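Local coordinates for AlgX/AlgJ SGNH hydrolase-like domain-containing protein (Eubacterium siraeum, PDB 4NZK) that is of unknown function but, as a DHHW-family member of the SGNH hydrolase clan with an AlgX/AlgJ-like domain, may act as a hydrolase, at residues L63-D68 against E117-Y122; A176-E179 against P184-E187; T262-D267 against I305-I310. All coordinates share one frame; numbering follows the deposited sequence. Where two conformers were deposited one is given.

Contact 1: residues L63-D68 against E117-Y122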
# COMPACT_ATOMS: atom_id res chain seq x y z
N LEU A 63 -13.52 6.06 -14.54
CA LEU A 63 -13.95 5.54 -15.84
C LEU A 63 -14.38 4.10 -15.66
O LEU A 63 -13.64 3.27 -15.14
CB LEU A 63 -12.76 5.60 -16.81
CG LEU A 63 -12.95 4.98 -18.22
CD1 LEU A 63 -13.97 5.78 -19.02
CD2 LEU A 63 -11.66 4.86 -19.01
N VAL A 64 -15.59 3.81 -16.13
CA VAL A 64 -16.08 2.46 -16.24
C VAL A 64 -15.99 2.10 -17.71
O VAL A 64 -16.57 2.77 -18.56
CB VAL A 64 -17.50 2.34 -15.74
CG1 VAL A 64 -18.00 0.91 -15.94
CG2 VAL A 64 -17.57 2.72 -14.29
N VAL A 65 -15.26 1.03 -18.01
CA VAL A 65 -15.03 0.66 -19.41
C VAL A 65 -14.77 -0.83 -19.53
O VAL A 65 -14.25 -1.44 -18.61
CB VAL A 65 -13.84 1.49 -19.95
CG1 VAL A 65 -12.57 1.21 -19.15
CG2 VAL A 65 -13.63 1.32 -21.45
N ASP A 66 -15.20 -1.42 -20.65
CA ASP A 66 -14.92 -2.82 -20.89
C ASP A 66 -13.64 -2.98 -21.71
O ASP A 66 -13.44 -2.33 -22.74
CB ASP A 66 -16.10 -3.50 -21.59
CG ASP A 66 -17.34 -3.66 -20.71
OD1 ASP A 66 -17.37 -3.13 -19.59
OD2 ASP A 66 -18.30 -4.32 -21.15
N ILE A 67 -12.77 -3.84 -21.22
CA ILE A 67 -11.49 -4.11 -21.89
C ILE A 67 -11.32 -5.61 -21.99
O ILE A 67 -11.34 -6.31 -20.98
CB ILE A 67 -10.31 -3.55 -21.07
CG1 ILE A 67 -10.45 -2.05 -20.82
CG2 ILE A 67 -8.99 -3.81 -21.81
CD1 ILE A 67 -9.41 -1.49 -19.85
N ASP A 68 -11.21 -6.10 -23.23
CA ASP A 68 -11.01 -7.53 -23.46
C ASP A 68 -12.05 -8.38 -22.73
O ASP A 68 -11.72 -9.39 -22.09
CB ASP A 68 -9.58 -7.92 -23.06
CG ASP A 68 -8.50 -7.21 -23.92
OD1 ASP A 68 -8.76 -6.94 -25.13
OD2 ASP A 68 -7.40 -6.95 -23.38
N GLU A 117 -6.90 3.02 -25.04
CA GLU A 117 -6.55 4.04 -26.02
C GLU A 117 -7.64 5.11 -26.10
O GLU A 117 -8.84 4.82 -25.96
CB GLU A 117 -6.29 3.43 -27.40
CG GLU A 117 -7.53 2.89 -28.08
N GLY A 118 -7.21 6.35 -26.30
CA GLY A 118 -8.16 7.44 -26.46
C GLY A 118 -8.50 8.21 -25.21
O GLY A 118 -9.21 9.20 -25.29
N TYR A 119 -7.99 7.79 -24.05
CA TYR A 119 -8.31 8.50 -22.82
C TYR A 119 -7.16 9.32 -22.27
O TYR A 119 -7.28 9.81 -21.15
CB TYR A 119 -8.81 7.50 -21.74
CG TYR A 119 -10.15 6.93 -22.08
CD1 TYR A 119 -11.31 7.61 -21.73
CD2 TYR A 119 -10.27 5.76 -22.81
CE1 TYR A 119 -12.55 7.10 -22.04
CE2 TYR A 119 -11.50 5.25 -23.13
CZ TYR A 119 -12.64 5.94 -22.75
OH TYR A 119 -13.88 5.43 -23.08
N GLU A 120 -6.08 9.48 -23.05
CA GLU A 120 -4.89 10.22 -22.65
C GLU A 120 -5.21 11.64 -22.16
O GLU A 120 -4.60 12.11 -21.19
CB GLU A 120 -3.85 10.25 -23.80
CG GLU A 120 -3.30 8.87 -24.22
CD GLU A 120 -4.19 8.07 -25.20
OE1 GLU A 120 -5.28 8.54 -25.62
OE2 GLU A 120 -3.80 6.93 -25.57
N LYS A 121 -6.19 12.30 -22.78
CA LYS A 121 -6.54 13.67 -22.41
C LYS A 121 -7.26 13.78 -21.04
O LYS A 121 -7.43 14.89 -20.51
CB LYS A 121 -7.31 14.37 -23.56
CG LYS A 121 -8.76 13.95 -23.72
CD LYS A 121 -9.29 14.26 -25.14
CE LYS A 121 -10.78 14.50 -25.16
NZ LYS A 121 -11.36 14.42 -26.53
N TYR A 122 -7.65 12.63 -20.47
CA TYR A 122 -8.35 12.58 -19.20
C TYR A 122 -7.53 12.02 -18.06
O TYR A 122 -8.06 11.83 -16.97
CB TYR A 122 -9.62 11.74 -19.32
CG TYR A 122 -10.57 12.20 -20.39
CD1 TYR A 122 -11.26 13.41 -20.29
CD2 TYR A 122 -10.78 11.42 -21.53
CE1 TYR A 122 -12.14 13.81 -21.29
CE2 TYR A 122 -11.64 11.81 -22.53
CZ TYR A 122 -12.31 13.01 -22.41
OH TYR A 122 -13.17 13.37 -23.43
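Tyr119, whose ring packs on Leu63, accepts a 2.9 Å hydrogen bond on its carbonyl O from the backbone N of Tyr122, which closes a short 3-10 turn just after the aromatic residue. The contact sets this loop, between helices 111-114 and 126-136, against strand 62-67, the middle strand of a three-stranded antiparallel sheet. Across the gap there is no hydrogen bond; the union is apolar. Leu63 holds CG anti to its backbone N (chi1 175°), which carries both methyls to the tyrosine. CD2 sits over the centre of the ring in a CH-pi contact, 3.8 Å from the Tyr119 centroid and only 7° off the ring normal. CD1 comes down beside it at the phenol end, 3.6 Å from Tyr119 CE1. The two side chains cross at about a right angle. Leu115 and Gln58 also touch Leu63. In the loop itself, Gly118 N gives Glu120 OE1 a weak, strongly bent bond of 3.0 Å (123° at the hydrogen). Farther along the strand Val65, two residues on, also turns its CB toward the loop, and its CG2 comes within 4.4 Å of Tyr119 OH.

Contact 2: residues A176-E179 against P184-E187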
# COMPACT_ATOMS: atom_id res chain seq x y z
N ALA A 176 10.72 -5.08 -4.59
CA ALA A 176 11.63 -4.00 -4.96
C ALA A 176 12.22 -3.35 -3.71
O ALA A 176 13.41 -3.01 -3.66
CB ALA A 176 10.91 -2.96 -5.78
N PHE A 177 11.37 -3.13 -2.71
CA PHE A 177 11.84 -2.55 -1.44
C PHE A 177 12.82 -3.46 -0.73
O PHE A 177 13.89 -3.01 -0.31
CB PHE A 177 10.67 -2.20 -0.54
CG PHE A 177 11.07 -1.99 0.89
CD1 PHE A 177 11.85 -0.94 1.26
CD2 PHE A 177 10.64 -2.88 1.86
CE1 PHE A 177 12.24 -0.80 2.60
CE2 PHE A 177 11.04 -2.76 3.16
CZ PHE A 177 11.83 -1.70 3.54
N CYS A 178 12.45 -4.72 -0.61
CA CYS A 178 13.28 -5.68 0.11
C CYS A 178 14.65 -5.87 -0.54
O CYS A 178 15.68 -6.05 0.15
CB CYS A 178 12.57 -7.01 0.32
SG CYS A 178 11.27 -6.90 1.58
N GLU A 179 14.69 -5.74 -1.87
CA GLU A 179 15.97 -5.83 -2.60
C GLU A 179 16.85 -4.64 -2.20
O GLU A 179 18.02 -4.81 -1.87
CB GLU A 179 15.75 -5.87 -4.11
CG GLU A 179 17.03 -6.00 -4.91
N PRO A 184 16.11 -9.65 0.69
CA PRO A 184 15.17 -10.00 -0.40
C PRO A 184 14.08 -10.98 -0.02
O PRO A 184 14.29 -11.84 0.84
CB PRO A 184 16.07 -10.60 -1.48
CG PRO A 184 17.40 -10.72 -0.89
CD PRO A 184 17.51 -9.85 0.29
N VAL A 185 12.92 -10.83 -0.67
CA VAL A 185 11.78 -11.71 -0.47
C VAL A 185 12.08 -13.12 -0.98
O VAL A 185 13.00 -13.36 -1.80
CB VAL A 185 10.50 -11.18 -1.15
CG1 VAL A 185 10.15 -9.79 -0.64
CG2 VAL A 185 10.65 -11.17 -2.67
N LYS A 186 11.32 -14.05 -0.43
CA LYS A 186 11.29 -15.40 -0.97
C LYS A 186 10.35 -15.45 -2.16
O LYS A 186 9.55 -14.54 -2.40
CB LYS A 186 10.81 -16.37 0.10
CG LYS A 186 11.72 -16.47 1.31
CD LYS A 186 11.25 -17.59 2.24
CE LYS A 186 12.05 -17.71 3.51
NZ LYS A 186 13.47 -18.01 3.23
N GLU A 187 10.47 -16.55 -2.90
CA GLU A 187 9.61 -16.85 -4.00
C GLU A 187 8.15 -16.96 -3.54
O GLU A 187 7.88 -17.44 -2.44
CB GLU A 187 10.12 -18.18 -4.60
CG GLU A 187 11.67 -18.14 -4.80
CD GLU A 187 12.79 -18.72 -3.76
OE1 GLU A 187 13.17 -18.56 -2.50
OE2 GLU A 187 13.59 -19.30 -4.51
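Cys178 and Pro184 bring their CA atoms to within 4.7 Å of each other as the chain turns back from the last part of a helix. The carbonyl O of Cys178 lies 3.7 Å from Pro184 N, an approach without a hydrogen bond, since the tertiary amide nitrogen of proline carries no hydrogen. From Pro184 to Glu187 the backbone then runs extended, with phi and psi near those of a polyproline II helix. The side-chain part of the contact is a small apolar one. Val185 CG1 lies 3.8 Å from Cys178 CB and equally far from Cys178 SG, so a single methyl packs alongside both side-chain atoms of the cysteine. That methyl is anti to the carbonyl carbon of Val185 (chi1 -58°), beside the backbone N, and so reaches back to the cysteine. This is the C-terminal part of helix 167-180 in an SGNH hydrolase-like alpha/beta fold: the adjoining Phe177 meets Phe103 of the seven-stranded sheet edge-to-face, and Phe298 touches both Phe177 and Cys178. Val185 also rests on Tyr171 and Lys175, earlier in the same helix, and the hydroxyl of Tyr171 is hydrogen-bonded to Lys186 O.

Contact 3: residues T262-D267 against I305-I310. With EDO (1,2-ethanediol), chain B.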
# COMPACT_ATOMS: atom_id res chain seq x y z
N THR A 262 -8.97 -8.33 4.67
CA THR A 262 -8.28 -9.52 5.16
C THR A 262 -6.96 -9.13 5.87
O THR A 262 -6.55 -9.74 6.84
CB THR A 262 -7.99 -10.49 4.01
OG1 THR A 262 -9.22 -10.89 3.41
CG2 THR A 262 -7.22 -11.70 4.48
N PHE A 263 -6.27 -8.11 5.35
CA PHE A 263 -5.01 -7.66 5.94
C PHE A 263 -5.26 -6.74 7.16
O PHE A 263 -5.59 -5.57 7.01
CB PHE A 263 -4.15 -6.97 4.89
CG PHE A 263 -4.03 -7.78 3.62
CD1 PHE A 263 -3.56 -9.08 3.67
CD2 PHE A 263 -4.46 -7.27 2.41
CE1 PHE A 263 -3.51 -9.85 2.51
CE2 PHE A 263 -4.41 -8.00 1.26
CZ PHE A 263 -3.93 -9.30 1.30
N MSE A 264 -5.15 -7.34 8.33
CA MSE A 264 -5.24 -6.71 9.64
C MSE A 264 -6.57 -6.08 9.98
O MSE A 264 -6.68 -5.37 11.00
CB MSE A 264 -4.13 -5.70 9.80
CG MSE A 264 -2.80 -6.42 9.60
SE MSE A 264 -1.33 -5.14 9.39
CE MSE A 264 -1.70 -4.57 7.54
N GLY A 265 -7.61 -6.37 9.18
CA GLY A 265 -8.97 -5.96 9.48
C GLY A 265 -9.39 -4.53 9.24
O GLY A 265 -10.56 -4.19 9.35
N GLY A 266 -8.47 -3.68 8.84
CA GLY A 266 -8.77 -2.25 8.77
C GLY A 266 -7.55 -1.44 9.10
O GLY A 266 -6.44 -2.00 9.31
N ASP A 267 -7.74 -0.11 9.17
CA ASP A 267 -6.61 0.80 9.28
C ASP A 267 -6.41 1.53 10.59
O ASP A 267 -5.31 2.04 10.83
CB ASP A 267 -6.69 1.86 8.18
CG ASP A 267 -6.69 1.27 6.77
OD1 ASP A 267 -5.88 0.38 6.48
OD2 ASP A 267 -7.50 1.76 5.93
N ILE A 305 8.09 -5.84 12.63
CA ILE A 305 7.41 -4.93 11.74
C ILE A 305 6.34 -4.19 12.50
O ILE A 305 5.49 -4.81 13.13
CB ILE A 305 6.79 -5.65 10.53
CG1 ILE A 305 7.85 -6.44 9.74
CG2 ILE A 305 6.14 -4.65 9.58
CD1 ILE A 305 7.29 -7.66 9.07
N TYR A 306 6.37 -2.87 12.41
CA TYR A 306 5.32 -2.03 12.98
C TYR A 306 4.55 -1.40 11.83
O TYR A 306 5.13 -0.79 10.96
CB TYR A 306 5.90 -0.93 13.88
CG TYR A 306 6.62 -1.47 15.09
CD1 TYR A 306 7.87 -2.04 14.97
CD2 TYR A 306 6.06 -1.36 16.36
CE1 TYR A 306 8.54 -2.55 16.08
CE2 TYR A 306 6.74 -1.85 17.47
CZ TYR A 306 7.98 -2.43 17.32
OH TYR A 306 8.63 -2.94 18.41
N VAL A 307 3.24 -1.56 11.85
CA VAL A 307 2.39 -1.13 10.76
C VAL A 307 1.51 0.01 11.27
O VAL A 307 0.68 -0.18 12.16
CB VAL A 307 1.49 -2.24 10.21
CG1 VAL A 307 0.82 -1.77 8.92
CG2 VAL A 307 2.27 -3.51 9.96
N CYS A 308 1.73 1.18 10.68
CA CYS A 308 1.05 2.41 11.07
C CYS A 308 0.46 3.11 9.86
O CYS A 308 1.04 3.12 8.80
CB CYS A 308 2.08 3.35 11.67
SG CYS A 308 3.06 2.67 13.05
N ASP A 309 -0.70 3.72 10.06
CA ASP A 309 -1.38 4.45 9.01
C ASP A 309 -1.20 5.95 9.25
O ASP A 309 -1.47 6.45 10.34
CB ASP A 309 -2.87 4.13 9.00
CG ASP A 309 -3.52 4.52 7.68
OD1 ASP A 309 -3.67 5.76 7.44
OD2 ASP A 309 -3.87 3.59 6.91
N ILE A 310 -0.80 6.68 8.20
CA ILE A 310 -0.57 8.12 8.33
C ILE A 310 -1.82 8.92 8.70
O ILE A 310 -1.71 10.04 9.15
CB ILE A 310 0.02 8.69 7.03
CG1 ILE A 310 -0.98 8.55 5.87
CG2 ILE A 310 1.33 8.00 6.69
CD1 ILE A 310 -0.46 9.02 4.54
C1 EDO B . -3.13 -1.63 10.10
O1 EDO B . -3.52 -1.54 8.73
C2 EDO B . -2.38 -0.38 10.59
O2 EDO B . -2.97 0.80 10.07
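The C-terminal end of strand 304-309, in the seven-stranded mixed sheet of this SGNH-like fold, meets the loop that leads into strand 270-275, and a 1,2-ethanediol, probably from the crystallisation liquor, lies between them. Asp267 and Asp309 cross obliquely here, with OD1 of Asp267 3.8 Å from OD2 of Asp309 and the carboxylate planes 42° apart. Their shared negative charge is met by two cations: Lys287 NZ salt-bridges Asp267 OD1 and Asp309 OD2, while Arg311 reaches Asp267 OD2 through NH2 and Asp309 OD1 through NE. Asn292 ND2 adds a hydrogen bond to Asp267 OD1. With CG anti to the backbone N (chi1 -162°), Asp309 brings OD2 within 3.5 Å of Asp267 CB. Exchanging Asp267 for an alanine would probably leave Asn292 ND2 without its carboxylate mate and both cations with Asp309 alone of the pair. The diol donates from O1 to Gly266 O (3.0 Å) and from O2 to Asp267 O (2.8 Å), and Lys287 NZ bonds to it as well. Beside this polar cluster, selenomethionine Met264 packs on Val307; in one of its two conformers, to which the distance applies, SE lies 4.0 Å from Val307 CG2. Strand 304-309 runs parallel to strand 282-287, which supplies Lys287, and antiparallel to strand 270-275, whose Val271 and Ile273 touch Met264 and Val307, respectively; Phe263 of the loop leans on Phe220 and Tyr222 of strand 218-224.

In the fold
From the N terminus the three contacts follow in series: none nests in or crosses another. Contact 1 closes a long excursion of 48 residues, from the middle strand of the small sheet through the first strand of the large one to a peripheral loop. Contact 2 closes a turn of four residues at the end of helix 167-180, before strand 192-199. Contact 3 closes 37 residues that hold strands 270-275 and 282-287, and sets the loop before 270-275 against strand 304-309, which lies between those two in the sheet. Contacts 1 and 3 lie on opposite sides of the chain's centre, their centres 32 Å apart. Contacts 2 and 3 come within about 8 Å at their nearest atoms; Phe298 touches Cys178 of one and Ile305 of the other.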